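Enoyl-CoA hydratase/carnithine racemase (PDB 4NEK) probably acts as an enoyl-CoA isomerase of the crotonase family, shifting the double bond of unsaturated fatty acyl-CoA substrates between positions 3 and 2. Local coordinates at residues M18-K23 against G63-D68. Numbering follows the deposited sequence.
Sequences MNRPDK and GNDLPD
Arg20 reaches Asp65 on a chain extended from CG to NE, its CG placed opposite the backbone N (chi1 -170°); the CG of Asp65 is likewise anti to its N, beside the carbonyl carbon, and the two side chains cross at about a right angle. They form a salt bridge between two loops of a crotonase-family chain: one follows strand 13-18, the other leads into helix 66-69. The bond runs from NH1 of Arg20 to OD2 of Asp65, long at 3.3 Å and moderately bent (N-H...O 155°), close to the guanidinium plane but tilted from that of the carboxylate, on the anti side of the oxygen. The flat groups lie 37° apart, and NH2 of Arg20 is also near, 3.5 Å from the same OD2, but only NH1 makes a hydrogen bond to it, so the pair is not bidentate. The stronger partner of NH1 is the carbonyl O of Ala26, and together the two acceptors probably limit the turning of the guanidinium, while CD of Lys23 lies over one of its faces, off its centre.

The second oxygen of Asp65 faces its own segment. As N-cap of helix 66-69, the residue takes the amide of Asp68 on OD1 at 3.1 Å, nearly straight. One carboxylate thus divides its work, OD1 capping the first turn of the helix and OD2 meeting a cation. An asparagine here would probably leave Arg20 without its anionic mate, holding only the Ala26 carbonyl of the two acceptors described. Lys23 adds a more distant positive charge, its NZ 6.1 Å from OD2 of Asp65. At this surface site, solvent is likely to weaken the attraction, and the contact illustrates how a capping aspartate can also tie its helix start electrostatically to a neighbouring loop.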
# COMPACT_ATOMS: atom_id res chain seq x y z
N MSE C 18 17.18 7.00 27.17
CA MSE C 18 18.42 6.25 27.20
C MSE C 18 19.49 7.18 26.73
O MSE C 18 19.32 7.88 25.74
CB MSE C 18 18.34 5.03 26.34
CG MSE C 18 17.29 4.08 26.92
SE MSE C 18 16.97 2.55 25.67
CE MSE C 18 15.78 3.46 24.35
N ASN C 19 20.61 7.16 27.44
CA ASN C 19 21.63 8.17 27.27
C ASN C 19 23.05 7.61 27.34
O ASN C 19 23.82 7.94 28.21
CB ASN C 19 21.44 9.22 28.34
CG ASN C 19 22.33 10.43 28.12
OD1 ASN C 19 22.53 10.88 27.00
ND2 ASN C 19 22.86 10.97 29.18
N ARG C 20 23.38 6.76 26.37
CA ARG C 20 24.71 6.27 26.16
C ARG C 20 25.00 6.46 24.67
O ARG C 20 25.23 5.52 23.93
CB ARG C 20 24.75 4.80 26.57
CG ARG C 20 26.14 4.21 26.63
CD ARG C 20 26.06 2.74 27.02
NE ARG C 20 27.39 2.16 27.15
CZ ARG C 20 27.73 0.90 26.84
NH1 ARG C 20 26.87 0.04 26.32
NH2 ARG C 20 28.97 0.52 26.99
N PRO C 21 24.96 7.70 24.23
CA PRO C 21 24.91 7.93 22.80
C PRO C 21 26.14 7.47 22.08
O PRO C 21 26.06 7.12 20.90
CB PRO C 21 24.78 9.45 22.67
CG PRO C 21 25.18 9.98 24.00
CD PRO C 21 24.81 8.94 25.00
N ASP C 22 27.28 7.43 22.78
CA ASP C 22 28.53 6.99 22.16
C ASP C 22 28.49 5.55 21.71
O ASP C 22 29.22 5.19 20.83
CB ASP C 22 29.69 7.16 23.10
CG ASP C 22 30.09 8.61 23.27
OD1 ASP C 22 29.67 9.46 22.44
OD2 ASP C 22 30.84 8.89 24.23
N LYS C 23 27.66 4.72 22.31
CA LYS C 23 27.56 3.34 21.87
C LYS C 23 26.19 3.03 21.34
O LYS C 23 25.71 1.89 21.42
CB LYS C 23 27.90 2.43 23.04
CG LYS C 23 29.28 2.70 23.61
CD LYS C 23 29.93 1.37 23.96
CE LYS C 23 31.16 1.54 24.82
NZ LYS C 23 32.12 2.43 24.12
N GLY C 63 20.54 -2.40 21.04
CA GLY C 63 20.31 -3.68 21.66
C GLY C 63 21.34 -3.89 22.72
O GLY C 63 21.96 -2.95 23.18
N ASN C 64 21.50 -5.13 23.14
CA ASN C 64 22.44 -5.38 24.20
C ASN C 64 23.85 -5.15 23.78
O ASN C 64 24.23 -5.44 22.65
CB ASN C 64 22.31 -6.79 24.70
CG ASN C 64 21.21 -6.90 25.70
OD1 ASN C 64 21.33 -6.43 26.84
ND2 ASN C 64 20.12 -7.52 25.29
N ASP C 65 24.64 -4.62 24.70
CA ASP C 65 26.06 -4.53 24.51
C ASP C 65 26.54 -5.95 24.34
O ASP C 65 26.27 -6.81 25.19
CB ASP C 65 26.70 -3.76 25.70
CG ASP C 65 28.27 -3.67 25.57
OD1 ASP C 65 29.10 -4.69 25.75
OD2 ASP C 65 28.65 -2.51 25.23
N LEU C 66 27.23 -6.23 23.26
CA LEU C 66 27.52 -7.63 22.92
C LEU C 66 28.54 -8.32 23.85
O LEU C 66 28.28 -9.43 24.35
CB LEU C 66 27.93 -7.72 21.44
CG LEU C 66 28.36 -9.10 21.00
CD1 LEU C 66 27.18 -10.07 21.07
CD2 LEU C 66 28.99 -9.04 19.61
N PRO C 67 29.68 -7.67 24.14
CA PRO C 67 30.61 -8.22 25.13
C PRO C 67 29.93 -8.52 26.44
O PRO C 67 30.07 -9.61 26.98
CB PRO C 67 31.61 -7.10 25.33
CG PRO C 67 31.61 -6.36 24.03
CD PRO C 67 30.24 -6.49 23.45
N ASP C 68 29.14 -7.58 26.93
CA ASP C 68 28.43 -7.80 28.18
C ASP C 68 27.48 -9.00 28.10
O ASP C 68 27.32 -9.78 29.04
CB ASP C 68 27.63 -6.56 28.53
CG ASP C 68 26.85 -6.73 29.80
OD1 ASP C 68 27.43 -6.53 30.86
OD2 ASP C 68 25.63 -7.06 29.74